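PDB 6IV9: Cas13d from uncultured Ruminococcus sp, which binds a CRISPR RNA and probably matures it from its precursor and uses it as guide to cleave target RNA, relying on two HEPN domains. Local coordinates for residues I182-I190 with F508-L517; D494-Y503 with R558-I569. The protein carries 2 engineered substitutions. All coordinates share one frame; numbering follows the deposited sequence.

Interaction 1: residues I182-I190 with F508-L517. With nucleotides of chain B.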
loop_
_atom_site.group_PDB
_atom_site.type_symbol
_atom_site.label_atom_id
_atom_site.label_comp_id
_atom_site.label_asym_id
_atom_site.label_seq_id
_atom_site.Cartn_x
_atom_site.Cartn_y
_atom_site.Cartn_z
ATOM N N ILE A 182 5.641 2.683 -6.807
ATOM C CA ILE A 182 5.013 2.528 -5.465
ATOM C C ILE A 182 5.770 3.341 -4.409
ATOM O O ILE A 182 5.141 3.897 -3.560
ATOM C CB ILE A 182 4.742 1.062 -5.085
ATOM C CG1 ILE A 182 3.652 0.972 -4.021
ATOM C CG2 ILE A 182 5.994 0.349 -4.648
ATOM C CD1 ILE A 182 2.275 1.185 -4.548
ATOM N N LEU A 183 7.091 3.393 -4.479
ATOM C CA LEU A 183 7.860 4.200 -3.501
ATOM C C LEU A 183 7.515 5.681 -3.676
ATOM O O LEU A 183 7.448 6.365 -2.693
ATOM C CB LEU A 183 9.355 3.947 -3.665
ATOM C CG LEU A 183 9.838 2.614 -3.120
ATOM C CD1 LEU A 183 11.283 2.382 -3.501
ATOM C CD2 LEU A 183 9.648 2.546 -1.620
ATOM N N ALA A 184 7.299 6.114 -4.913
ATOM C CA ALA A 184 6.955 7.522 -5.183
ATOM C C ALA A 184 5.636 7.871 -4.482
ATOM O O ALA A 184 5.526 8.945 -3.936
ATOM C CB ALA A 184 6.867 7.753 -6.659
ATOM N N VAL A 185 4.670 6.968 -4.519
ATOM C CA VAL A 185 3.379 7.242 -3.839
ATOM C C VAL A 185 3.596 7.376 -2.328
ATOM O O VAL A 185 3.184 8.344 -1.773
ATOM C CB VAL A 185 2.402 6.086 -4.107
ATOM C CG1 VAL A 185 1.224 6.135 -3.164
ATOM C CG2 VAL A 185 1.951 6.021 -5.548
ATOM N N TYR A 186 4.243 6.398 -1.713
ATOM C CA TYR A 186 4.425 6.412 -0.239
ATOM C C TYR A 186 5.321 7.542 0.263
ATOM O O TYR A 186 4.992 8.112 1.255
ATOM C CB TYR A 186 4.621 5.002 0.318
ATOM C CG TYR A 186 3.339 4.245 0.165
ATOM C CD1 TYR A 186 2.253 4.533 0.964
ATOM C CD2 TYR A 186 3.167 3.361 -0.871
ATOM C CE1 TYR A 186 1.045 3.895 0.783
ATOM C CE2 TYR A 186 1.973 2.695 -1.052
ATOM C CZ TYR A 186 0.906 2.969 -0.230
ATOM O OH TYR A 186 -0.278 2.348 -0.435
ATOM N N VAL A 187 6.435 7.822 -0.398
ATOM C CA VAL A 187 7.271 8.958 0.086
ATOM C C VAL A 187 6.489 10.263 -0.065
ATOM O O VAL A 187 6.621 11.115 0.766
ATOM C CB VAL A 187 8.671 9.031 -0.541
ATOM C CG1 VAL A 187 9.490 7.810 -0.192
ATOM C CG2 VAL A 187 8.629 9.269 -2.024
ATOM N N THR A 188 5.715 10.390 -1.129
ATOM C CA THR A 188 4.939 11.633 -1.293
ATOM C C THR A 188 3.966 11.760 -0.119
ATOM O O THR A 188 3.886 12.806 0.461
ATOM C CB THR A 188 4.205 11.658 -2.636
ATOM O OG1 THR A 188 5.164 11.715 -3.677
ATOM C CG2 THR A 188 3.270 12.839 -2.754
ATOM N N ASN A 189 3.280 10.682 0.217
ATOM C CA ASN A 189 2.317 10.716 1.340
ATOM C C ASN A 189 3.038 10.989 2.666
ATOM O O ASN A 189 2.530 11.753 3.442
ATOM C CB ASN A 189 1.525 9.417 1.424
ATOM C CG ASN A 189 0.552 9.265 0.282
ATOM O OD1 ASN A 189 0.357 10.180 -0.474
ATOM N ND2 ASN A 189 -0.058 8.109 0.166
ATOM N N ILE A 190 4.159 10.327 2.911
ATOM C CA ILE A 190 4.885 10.507 4.201
ATOM C C ILE A 190 5.375 11.954 4.338
ATOM O O ILE A 190 5.208 12.533 5.372
ATOM C CB ILE A 190 6.052 9.510 4.312
ATOM C CG1 ILE A 190 5.565 8.063 4.340
ATOM C CG2 ILE A 190 6.910 9.865 5.510
ATOM C CD1 ILE A 190 6.658 7.043 4.237
ATOM N N PHE A 508 5.577 5.231 9.537
ATOM C CA PHE A 508 4.759 6.358 9.041
ATOM C C PHE A 508 3.483 5.870 8.356
ATOM O O PHE A 508 2.719 6.705 7.946
ATOM C CB PHE A 508 5.604 7.175 8.073
ATOM C CG PHE A 508 6.894 7.675 8.664
ATOM C CD1 PHE A 508 6.883 8.606 9.684
ATOM C CD2 PHE A 508 8.109 7.204 8.218
ATOM C CE1 PHE A 508 8.066 9.061 10.243
ATOM C CE2 PHE A 508 9.286 7.661 8.775
ATOM C CZ PHE A 508 9.266 8.593 9.776
ATOM N N LEU A 509 3.249 4.566 8.329
ATOM C CA LEU A 509 2.127 4.019 7.532
ATOM C C LEU A 509 1.087 3.277 8.366
ATOM O O LEU A 509 1.410 2.708 9.371
ATOM C CB LEU A 509 2.700 3.055 6.490
ATOM C CG LEU A 509 3.736 3.629 5.533
ATOM C CD1 LEU A 509 4.205 2.579 4.561
ATOM C CD2 LEU A 509 3.195 4.830 4.798
ATOM N N ASP A 510 -0.135 3.304 7.858
ATOM C CA ASP A 510 -1.312 2.576 8.383
ATOM C C ASP A 510 -1.188 1.109 7.938
ATOM O O ASP A 510 -0.481 0.853 6.983
ATOM C CB ASP A 510 -2.548 3.284 7.825
ATOM C CG ASP A 510 -3.887 2.715 8.224
ATOM O OD1 ASP A 510 -4.356 3.040 9.307
ATOM O OD2 ASP A 510 -4.403 1.913 7.464
ATOM N N GLY A 511 -1.954 0.212 8.539
ATOM C CA GLY A 511 -1.852 -1.205 8.168
ATOM C C GLY A 511 -2.155 -1.423 6.699
ATOM O O GLY A 511 -1.506 -2.241 6.096
ATOM N N LYS A 512 -3.145 -0.727 6.154
ATOM C CA LYS A 512 -3.475 -0.890 4.721
ATOM C C LYS A 512 -2.323 -0.394 3.850
ATOM O O LYS A 512 -2.083 -0.967 2.825
ATOM C CB LYS A 512 -4.801 -0.206 4.401
ATOM C CG LYS A 512 -5.994 -1.029 4.831
ATOM C CD LYS A 512 -7.301 -0.383 4.607
ATOM C CE LYS A 512 -8.429 -1.244 5.114
ATOM N NZ LYS A 512 -8.288 -2.650 4.692
ATOM N N GLU A 513 -1.720 0.714 4.242
ATOM C CA GLU A 513 -0.582 1.283 3.495
ATOM C C GLU A 513 0.587 0.296 3.560
ATOM O O GLU A 513 1.237 0.092 2.566
ATOM C CB GLU A 513 -0.236 2.659 4.054
ATOM C CG GLU A 513 -1.278 3.720 3.785
ATOM C CD GLU A 513 -0.936 5.064 4.395
ATOM O OE1 GLU A 513 -0.632 5.095 5.562
ATOM O OE2 GLU A 513 -0.967 6.037 3.680
ATOM N N ILE A 514 0.819 -0.291 4.719
ATOM C CA ILE A 514 1.917 -1.280 4.854
ATOM C C ILE A 514 1.613 -2.454 3.922
ATOM O O ILE A 514 2.482 -2.856 3.208
ATOM C CB ILE A 514 2.006 -1.745 6.315
ATOM C CG1 ILE A 514 2.501 -0.630 7.232
ATOM C CG2 ILE A 514 2.834 -3.009 6.441
ATOM C CD1 ILE A 514 2.387 -0.942 8.691
ATOM N N ASN A 515 0.378 -2.941 3.928
ATOM C CA ASN A 515 0.019 -4.100 3.082
ATOM C C ASN A 515 0.213 -3.756 1.612
ATOM O O ASN A 515 0.781 -4.539 0.918
ATOM C CB ASN A 515 -1.423 -4.527 3.324
ATOM C CG ASN A 515 -1.550 -5.281 4.622
ATOM O OD1 ASN A 515 -0.555 -5.736 5.142
ATOM N ND2 ASN A 515 -2.756 -5.411 5.135
ATOM N N ASP A 516 -0.259 -2.591 1.203
ATOM C CA ASP A 516 -0.138 -2.205 -0.218
ATOM C C ASP A 516 1.333 -2.062 -0.622
ATOM O O ASP A 516 1.717 -2.653 -1.600
ATOM C CB ASP A 516 -0.849 -0.878 -0.437
ATOM C CG ASP A 516 -0.833 -0.433 -1.880
ATOM O OD1 ASP A 516 -1.114 -1.248 -2.722
ATOM O OD2 ASP A 516 -0.565 0.723 -2.119
ATOM N N LEU A 517 2.121 -1.316 0.140
ATOM C CA LEU A 517 3.541 -1.145 -0.238
ATOM C C LEU A 517 4.298 -2.477 -0.175
ATOM O O LEU A 517 4.961 -2.815 -1.113
ATOM C CB LEU A 517 4.176 -0.166 0.749
ATOM C CG LEU A 517 5.686 -0.027 0.608
ATOM C CD1 LEU A 517 6.050 0.575 -0.727
ATOM C CD2 LEU A 517 6.281 0.796 1.723
ATOM P P U B 34 -2.237 -11.092 3.218
ATOM O OP1 U B 34 -1.874 -10.759 4.622
ATOM O OP2 U B 34 -3.490 -11.739 2.898
ATOM O "O5'" U B 34 -2.147 -9.770 2.377
ATOM C "C5'" U B 34 -3.296 -8.940 2.152
ATOM C "C4'" U B 34 -2.936 -7.866 1.165
ATOM O "O4'" U B 34 -2.625 -8.400 -0.139
ATOM C "C3'" U B 34 -4.029 -6.842 0.893
ATOM O "O3'" U B 34 -3.996 -5.911 1.985
ATOM C "C2'" U B 34 -3.543 -6.249 -0.421
ATOM O "O2'" U B 34 -2.499 -5.318 -0.176
ATOM C "C1'" U B 34 -3.060 -7.510 -1.138
ATOM N N1 U B 34 -4.119 -8.188 -1.909
ATOM C C2 U B 34 -4.499 -7.549 -3.067
ATOM O O2 U B 34 -4.014 -6.492 -3.421
ATOM N N3 U B 34 -5.477 -8.176 -3.771
ATOM C C4 U B 34 -6.107 -9.353 -3.454
ATOM O O4 U B 34 -6.918 -9.815 -4.236
ATOM C C5 U B 34 -5.644 -9.979 -2.255
ATOM C C6 U B 34 -4.702 -9.368 -1.522
ATOM P P C B 35 -5.414 -5.265 2.560
ATOM O OP1 C B 35 -5.048 -4.485 3.751
ATOM O OP2 C B 35 -6.402 -6.304 2.655
ATOM O "O5'" C B 35 -5.927 -4.440 1.331
ATOM C "C5'" C B 35 -5.184 -3.245 0.956
ATOM C "C4'" C B 35 -5.733 -2.677 -0.325
ATOM O "O4'" C B 35 -5.570 -3.658 -1.349
ATOM C "C3'" C B 35 -7.233 -2.372 -0.323
ATOM O "O3'" C B 35 -7.405 -1.112 0.279
ATOM C "C2'" C B 35 -7.565 -2.426 -1.804
ATOM O "O2'" C B 35 -7.181 -1.275 -2.502
ATOM C "C1'" C B 35 -6.665 -3.574 -2.247
ATOM N N1 C B 35 -7.344 -4.870 -2.287
ATOM C C2 C B 35 -8.088 -5.134 -3.431
ATOM O O2 C B 35 -8.122 -4.279 -4.308
ATOM N N3 C B 35 -8.675 -6.336 -3.577
ATOM C C4 C B 35 -8.652 -7.208 -2.571
ATOM N N4 C B 35 -9.293 -8.365 -2.731
ATOM C C5 C B 35 -7.939 -6.947 -1.365
ATOM C C6 C B 35 -7.349 -5.751 -1.246
ATOM P P G B 36 -8.709 -0.802 1.120
ATOM O OP1 G B 36 -8.526 0.527 1.782
ATOM O OP2 G B 36 -9.023 -1.995 1.978
ATOM O "O5'" G B 36 -9.854 -0.861 0.048
ATOM C "C5'" G B 36 -9.934 0.169 -0.946
ATOM C "C4'" G B 36 -10.971 -0.189 -1.981
ATOM O "O4'" G B 36 -10.595 -1.403 -2.643
ATOM C "C3'" G B 36 -12.371 -0.439 -1.432
ATOM O "O3'" G B 36 -13.168 0.737 -1.370
ATOM C "C2'" G B 36 -12.955 -1.428 -2.413
ATOM O "O2'" G B 36 -13.411 -0.782 -3.589
ATOM C "C1'" G B 36 -11.721 -2.203 -2.862
ATOM N N9 G B 36 -11.571 -3.437 -2.134
ATOM C C8 G B 36 -11.122 -3.612 -0.848
ATOM N N7 G B 36 -11.150 -4.859 -0.467
ATOM C C5 G B 36 -11.684 -5.531 -1.547
ATOM C C6 G B 36 -11.951 -6.903 -1.722
ATOM O O6 G B 36 -11.764 -7.827 -0.927
ATOM N N1 G B 36 -12.463 -7.164 -2.982
ATOM C C2 G B 36 -12.698 -6.221 -3.945
ATOM N N2 G B 36 -13.187 -6.668 -5.098
ATOM N N3 G B 36 -12.458 -4.935 -3.794
ATOM C C4 G B 36 -11.957 -4.663 -2.578
#

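Interaction 2: residues D494-Y503 with R558-I569. With nucleotides of chain B.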
loop_
_atom_site.group_PDB
_atom_site.type_symbol
_atom_site.label_atom_id
_atom_site.label_comp_id
_atom_site.label_asym_id
_atom_site.label_seq_id
_atom_site.Cartn_x
_atom_site.Cartn_y
_atom_site.Cartn_z
ATOM N N ASP A 494 20.114 -10.696 10.693
ATOM C CA ASP A 494 19.754 -11.626 9.595
ATOM C C ASP A 494 19.204 -10.882 8.380
ATOM O O ASP A 494 19.037 -11.527 7.363
ATOM C CB ASP A 494 18.663 -12.611 10.010
ATOM C CG ASP A 494 19.054 -13.574 11.111
ATOM O OD1 ASP A 494 20.248 -13.833 11.257
ATOM O OD2 ASP A 494 18.153 -14.061 11.797
ATOM N N LEU A 495 18.933 -9.587 8.498
ATOM C CA LEU A 495 18.281 -8.846 7.387
ATOM C C LEU A 495 19.241 -7.876 6.695
ATOM O O LEU A 495 20.113 -7.363 7.340
ATOM C CB LEU A 495 17.101 -8.055 7.956
ATOM C CG LEU A 495 16.098 -8.828 8.806
ATOM C CD1 LEU A 495 14.965 -7.934 9.267
ATOM C CD2 LEU A 495 15.561 -10.035 8.071
ATOM N N LEU A 496 19.028 -7.633 5.409
ATOM C CA LEU A 496 19.811 -6.623 4.659
ATOM C C LEU A 496 19.361 -5.233 5.109
ATOM O O LEU A 496 18.256 -5.104 5.579
ATOM C CB LEU A 496 19.549 -6.778 3.161
ATOM C CG LEU A 496 19.960 -8.116 2.566
ATOM C CD1 LEU A 496 19.627 -8.179 1.091
ATOM C CD2 LEU A 496 21.432 -8.367 2.790
ATOM N N TYR A 497 20.207 -4.232 4.911
ATOM C CA TYR A 497 19.877 -2.835 5.274
ATOM C C TYR A 497 18.698 -2.343 4.435
ATOM O O TYR A 497 17.886 -1.593 4.927
ATOM C CB TYR A 497 21.128 -1.969 5.353
ATOM C CG TYR A 497 21.845 -2.224 6.647
ATOM C CD1 TYR A 497 21.329 -1.766 7.836
ATOM C CD2 TYR A 497 22.962 -3.026 6.697
ATOM C CE1 TYR A 497 21.937 -2.037 9.046
ATOM C CE2 TYR A 497 23.591 -3.305 7.896
ATOM C CZ TYR A 497 23.079 -2.807 9.076
ATOM O OH TYR A 497 23.675 -3.091 10.257
ATOM N N PHE A 498 18.615 -2.799 3.193
ATOM C CA PHE A 498 17.491 -2.342 2.345
ATOM C C PHE A 498 16.170 -2.781 2.985
ATOM O O PHE A 498 15.272 -1.979 3.045
ATOM C CB PHE A 498 17.637 -2.839 0.910
ATOM C CG PHE A 498 16.533 -2.342 0.018
ATOM C CD1 PHE A 498 16.640 -1.130 -0.632
ATOM C CD2 PHE A 498 15.362 -3.057 -0.118
ATOM C CE1 PHE A 498 15.608 -0.662 -1.422
ATOM C CE2 PHE A 498 14.337 -2.592 -0.917
ATOM C CZ PHE A 498 14.461 -1.391 -1.560
ATOM N N SER A 499 16.106 -4.021 3.468
ATOM C CA SER A 499 14.899 -4.579 4.126
ATOM C C SER A 499 14.601 -3.791 5.400
ATOM O O SER A 499 13.476 -3.469 5.630
ATOM C CB SER A 499 15.100 -6.028 4.447
ATOM O OG SER A 499 15.466 -6.746 3.301
ATOM N N LYS A 500 15.633 -3.501 6.176
ATOM C CA LYS A 500 15.486 -2.734 7.435
ATOM C C LYS A 500 15.002 -1.314 7.113
ATOM O O LYS A 500 14.287 -0.753 7.895
ATOM C CB LYS A 500 16.761 -2.851 8.273
ATOM C CG LYS A 500 17.025 -4.251 8.791
ATOM C CD LYS A 500 18.231 -4.371 9.696
ATOM C CE LYS A 500 19.512 -4.707 8.979
ATOM N NZ LYS A 500 20.491 -5.351 9.878
ATOM N N MET A 501 15.453 -0.763 5.994
ATOM C CA MET A 501 15.031 0.593 5.587
ATOM C C MET A 501 13.531 0.567 5.300
ATOM O O MET A 501 12.858 1.476 5.694
ATOM C CB MET A 501 15.771 1.044 4.338
ATOM C CG MET A 501 15.365 2.392 3.879
ATOM S SD MET A 501 16.426 2.983 2.571
ATOM C CE MET A 501 15.964 1.913 1.224
ATOM N N ILE A 502 13.061 -0.471 4.620
ATOM C CA ILE A 502 11.604 -0.609 4.342
ATOM C C ILE A 502 10.853 -0.756 5.667
ATOM O O ILE A 502 9.843 -0.123 5.830
ATOM C CB ILE A 502 11.317 -1.759 3.365
ATOM C CG1 ILE A 502 12.030 -1.532 2.032
ATOM C CG2 ILE A 502 9.826 -1.943 3.200
ATOM C CD1 ILE A 502 11.691 -0.247 1.352
ATOM N N TYR A 503 11.400 -1.505 6.613
ATOM C CA TYR A 503 10.721 -1.650 7.918
ATOM C C TYR A 503 10.601 -0.274 8.579
ATOM O O TYR A 503 9.596 0.023 9.143
ATOM C CB TYR A 503 11.451 -2.594 8.869
ATOM C CG TYR A 503 10.836 -2.571 10.239
ATOM C CD1 TYR A 503 9.664 -3.246 10.495
ATOM C CD2 TYR A 503 11.362 -1.803 11.255
ATOM C CE1 TYR A 503 9.048 -3.199 11.726
ATOM C CE2 TYR A 503 10.762 -1.743 12.498
ATOM C CZ TYR A 503 9.595 -2.436 12.733
ATOM O OH TYR A 503 8.971 -2.382 13.932
ATOM N N ARG A 558 16.596 -13.150 -1.508
ATOM C CA ARG A 558 16.724 -12.838 -0.075
ATOM C C ARG A 558 15.815 -11.650 0.254
ATOM O O ARG A 558 15.116 -11.713 1.231
ATOM C CB ARG A 558 18.179 -12.473 0.199
ATOM C CG ARG A 558 18.443 -12.129 1.646
ATOM C CD ARG A 558 19.906 -12.024 1.962
ATOM N NE ARG A 558 20.017 -11.814 3.379
ATOM C CZ ARG A 558 21.147 -11.595 4.001
ATOM N NH1 ARG A 558 22.286 -11.792 3.371
ATOM N NH2 ARG A 558 21.139 -11.177 5.244
ATOM N N ILE A 559 15.813 -10.622 -0.586
ATOM C CA ILE A 559 14.961 -9.433 -0.303
ATOM C C ILE A 559 13.482 -9.841 -0.295
ATOM O O ILE A 559 12.780 -9.439 0.600
ATOM C CB ILE A 559 15.248 -8.303 -1.298
ATOM C CG1 ILE A 559 16.686 -7.800 -1.176
ATOM C CG2 ILE A 559 14.248 -7.186 -1.139
ATOM C CD1 ILE A 559 17.153 -6.983 -2.343
ATOM N N THR A 560 13.069 -10.681 -1.230
ATOM C CA THR A 560 11.650 -11.098 -1.263
ATOM C C THR A 560 11.299 -11.790 0.056
ATOM O O THR A 560 10.271 -11.486 0.613
ATOM C CB THR A 560 11.419 -12.109 -2.388
ATOM O OG1 THR A 560 11.767 -11.523 -3.631
ATOM C CG2 THR A 560 9.992 -12.579 -2.476
ATOM N N ASN A 561 12.156 -12.685 0.527
ATOM C CA ASN A 561 11.903 -13.422 1.788
ATOM C C ASN A 561 11.897 -12.478 2.994
ATOM O O ASN A 561 11.035 -12.601 3.820
ATOM C CB ASN A 561 12.931 -14.529 1.980
ATOM C CG ASN A 561 12.878 -15.580 0.896
ATOM O OD1 ASN A 561 11.870 -15.752 0.246
ATOM N ND2 ASN A 561 13.966 -16.291 0.702
ATOM N N GLU A 562 12.867 -11.581 3.078
ATOM C CA GLU A 562 12.973 -10.627 4.209
ATOM C C GLU A 562 11.791 -9.657 4.239
ATOM O O GLU A 562 11.278 -9.371 5.291
ATOM C CB GLU A 562 14.286 -9.870 4.104
ATOM C CG GLU A 562 15.458 -10.802 4.141
ATOM C CD GLU A 562 16.806 -10.139 4.290
ATOM O OE1 GLU A 562 16.899 -8.942 4.080
ATOM O OE2 GLU A 562 17.741 -10.851 4.626
ATOM N N LEU A 563 11.390 -9.176 3.077
ATOM C CA LEU A 563 10.268 -8.218 2.975
ATOM C C LEU A 563 8.990 -8.901 3.467
ATOM O O LEU A 563 8.165 -8.254 4.042
ATOM C CB LEU A 563 10.174 -7.757 1.528
ATOM C CG LEU A 563 10.645 -6.342 1.232
ATOM C CD1 LEU A 563 11.601 -5.772 2.238
ATOM C CD2 LEU A 563 11.124 -6.167 -0.177
ATOM N N PHE A 564 8.849 -10.192 3.216
ATOM C CA PHE A 564 7.648 -10.916 3.686
ATOM C C PHE A 564 7.611 -10.865 5.219
ATOM O O PHE A 564 6.571 -10.650 5.795
ATOM C CB PHE A 564 7.677 -12.335 3.129
ATOM C CG PHE A 564 6.398 -13.114 3.252
ATOM C CD1 PHE A 564 5.404 -12.997 2.308
ATOM C CD2 PHE A 564 6.213 -14.004 4.289
ATOM C CE1 PHE A 564 4.243 -13.737 2.412
ATOM C CE2 PHE A 564 5.052 -14.745 4.396
ATOM C CZ PHE A 564 4.071 -14.609 3.458
ATOM N N ILE A 565 8.762 -11.072 5.843
ATOM C CA ILE A 565 8.885 -11.000 7.324
ATOM C C ILE A 565 8.628 -9.567 7.801
ATOM O O ILE A 565 7.940 -9.392 8.760
ATOM C CB ILE A 565 10.241 -11.547 7.788
ATOM C CG1 ILE A 565 10.332 -13.045 7.513
ATOM C CG2 ILE A 565 10.471 -11.239 9.249
ATOM C CD1 ILE A 565 11.731 -13.537 7.393
ATOM N N VAL A 566 9.133 -8.581 7.076
ATOM C CA VAL A 566 8.916 -7.160 7.451
ATOM C C VAL A 566 7.413 -6.879 7.451
ATOM O O VAL A 566 6.953 -6.296 8.386
ATOM C CB VAL A 566 9.656 -6.225 6.484
ATOM C CG1 VAL A 566 9.152 -4.804 6.565
ATOM C CG2 VAL A 566 11.145 -6.282 6.722
ATOM N N LYS A 567 6.689 -7.379 6.460
ATOM C CA LYS A 567 5.229 -7.160 6.421
ATOM C C LYS A 567 4.603 -7.775 7.677
ATOM O O LYS A 567 3.768 -7.143 8.273
ATOM C CB LYS A 567 4.662 -7.816 5.164
ATOM C CG LYS A 567 3.153 -7.922 5.070
ATOM C CD LYS A 567 2.672 -8.490 3.762
ATOM C CE LYS A 567 1.174 -8.659 3.704
ATOM N NZ LYS A 567 0.688 -9.674 4.658
ATOM N N ASN A 568 5.035 -8.970 8.061
ATOM C CA ASN A 568 4.448 -9.635 9.248
ATOM C C ASN A 568 4.719 -8.827 10.526
ATOM O O ASN A 568 3.807 -8.583 11.262
ATOM C CB ASN A 568 4.994 -11.058 9.405
ATOM C CG ASN A 568 4.713 -11.959 8.220
ATOM O OD1 ASN A 568 3.738 -11.792 7.525
ATOM N ND2 ASN A 568 5.571 -12.928 7.988
ATOM N N ILE A 569 5.964 -8.468 10.779
ATOM C CA ILE A 569 6.319 -7.726 12.022
ATOM C C ILE A 569 5.822 -6.278 12.003
ATOM O O ILE A 569 5.485 -5.789 13.038
ATOM C CB ILE A 569 7.801 -7.878 12.386
ATOM C CG1 ILE A 569 8.706 -7.121 11.422
ATOM C CG2 ILE A 569 8.154 -9.347 12.478
ATOM C CD1 ILE A 569 10.146 -7.186 11.772
ATOM P P U B 34 -2.237 -11.092 3.218
ATOM O OP1 U B 34 -1.874 -10.759 4.622
ATOM O OP2 U B 34 -3.490 -11.739 2.898
ATOM O "O5'" U B 34 -2.147 -9.770 2.377
ATOM C "C5'" U B 34 -3.296 -8.940 2.152
ATOM C "C4'" U B 34 -2.936 -7.866 1.165
ATOM O "O4'" U B 34 -2.625 -8.400 -0.139
ATOM C "C3'" U B 34 -4.029 -6.842 0.893
ATOM O "O3'" U B 34 -3.996 -5.911 1.985
ATOM C "C2'" U B 34 -3.543 -6.249 -0.421
ATOM O "O2'" U B 34 -2.499 -5.318 -0.176
ATOM C "C1'" U B 34 -3.060 -7.510 -1.138
ATOM N N1 U B 34 -4.119 -8.188 -1.909
ATOM C C2 U B 34 -4.499 -7.549 -3.067
ATOM O O2 U B 34 -4.014 -6.492 -3.421
ATOM N N3 U B 34 -5.477 -8.176 -3.771
ATOM C C4 U B 34 -6.107 -9.353 -3.454
ATOM O O4 U B 34 -6.918 -9.815 -4.236
ATOM C C5 U B 34 -5.644 -9.979 -2.255
ATOM C C6 U B 34 -4.702 -9.368 -1.522
ATOM P P C B 33 -3.686 -15.680 0.426
ATOM O OP1 C B 33 -3.816 -16.312 1.757
ATOM O OP2 C B 33 -4.837 -15.084 -0.293
ATOM O "O5'" C B 33 -2.613 -14.504 0.531
ATOM C "C5'" C B 33 -1.339 -14.721 1.157
ATOM C "C4'" C B 33 -0.434 -13.556 0.968
ATOM O "O4'" C B 33 -0.024 -13.489 -0.419
ATOM C "C3'" C B 33 -1.037 -12.185 1.221
ATOM O "O3'" C B 33 -1.035 -11.881 2.602
ATOM C "C2'" C B 33 -0.089 -11.299 0.450
ATOM O "O2'" C B 33 1.171 -11.148 1.081
ATOM C "C1'" C B 33 0.097 -12.131 -0.812
ATOM N N1 C B 33 -0.907 -11.808 -1.853
ATOM C C2 C B 33 -0.658 -10.691 -2.654
ATOM O O2 C B 33 0.346 -10.000 -2.419
ATOM N N3 C B 33 -1.536 -10.374 -3.628
ATOM C C4 C B 33 -2.646 -11.098 -3.792
ATOM N N4 C B 33 -3.453 -10.779 -4.795
ATOM C C5 C B 33 -2.907 -12.262 -3.016
ATOM C C6 C B 33 -2.006 -12.589 -2.080
#

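Interaction 1: residues I182-I190 with F508-L517
Glu513 rests its CB against Tyr186 CE1, 3.7 Å away, and sends its carboxylate past the ring to where OE1 is gripped twice. The backbone N of Asp510 reaches OE1 at 3.0 Å, almost straight (175°) and on the anti lone pair; Lys637 adds a salt bridge, while Tyr638 takes OE2. Asp510 answers through OD2, which accepts from Lys512 N, so the two acids make a capping box at the start of helix 511-517. That helix runs antiparallel to helix 182-190, at 156°.

Tyr186 lies at the centre of the contact. With CG beside its backbone N (chi1 -68°), the ring reaches across the gap: CD1 meets Leu509 CD2 at 4.0 Å, and CD2 lies at the same distance from Leu517 CB, while Val185 CG1 covers one face. Its OH donates to Asp516 OD2, which lies near the ring plane; the modelled 2.4 Å is very short and the exact length doubtful.

Apolar contacts finish both ends. Ile182 CG2 meets Leu517 CD1 at 3.9 Å, and Ile190 lays CG1 on Phe508 CB with CG2 in an off-centre CH-pi contact with the Phe508 ring.

Other residues of the same helix bind RNA: Asn515 ND2 holds C35 of chain B at OP1 (2.8 Å) and Lys512 NZ holds G36 of chain B at OP2 (2.9 Å). The chemistry thus divides the helix 511-517: carbon and the acidic side chains of Glu513 and Asp516 on the side of Tyr186, amide and ammonium toward phosphate, consistent with a guide-RNA backbone lying along a helix whose other side packs into the protein interior.

Interaction 2: residues D494-Y503 with R558-I569
Leu496 and Ser499 meet Glu562 where two helices, 497-503 and 558-569, pack side by side in nearly parallel directions, 26° apart with axes 9.6 Å from each other. Helix 511-535 covers part of this pair, with Phe525 on Ile559 and Ile522 on Leu563.

The hydrogen bonds centre on Glu562. Its OE1 takes two donors: Leu496 N at 2.8 Å, close to straight and on the syn side, and Ser499 OG at 2.7 Å on the anti lone pair. Because Leu496 is the N-cap residue of helix 497-503, the carboxylate sits at that helix's amino end, where the helix dipole would tend to favour its negative charge.

The charged pair is made within one helix, a turn apart. Arg558 stretches out, CG anti to its own N (chi1 180°), and NE bonds Glu562 OE2 at 2.8 Å in the guanidinium plane, though from above the carboxylate plane. NH2 of the same group also donates to Asp494 O, which it meets from above the carbonyl plane. Leu496 CD2 lies over the centre of one guanidinium face, 3.5 Å from Arg558 CZ, covering that face while the edge does the bonding.

Apolar contacts run along the rest of the seam. Leu496 CD1 touches Ile559 CG1, Leu563 CD1 lies against Ile502 CB, and Val566 CG1 fits beside Tyr503 CB, at the edge of that ring. At the far end Ile569 CG1 crosses to Tyr503 CE1 at 3.9 Å.

Lys567, on the side turned away from this seam, bends at its last torsion (chi4 -66°) and places NZ 2.8 Å from OP1 of U34 of chain B.

In the fold
From the N terminus the chain first lays down helix 168-197, then travels through more than 300 residues, largely helical, before residues 508-517 return to it and interaction 1 closes that long loop. Residues 494-503 come just before this return, and helix 556-570 follows helix 511-535, so interaction 2 closes a far shorter loop and the two contacts cross rather than nest. Helix 511-535 is the shared piece: it meets helix 168-197 on one side and helix 556-570 on another. The contacts touch where Asn515 OD1 packs on Lys567 CE, and helices 511-535 and 556-570 together contact consecutive nucleotides of chain B, U34 to G36, with a weak bond to C33.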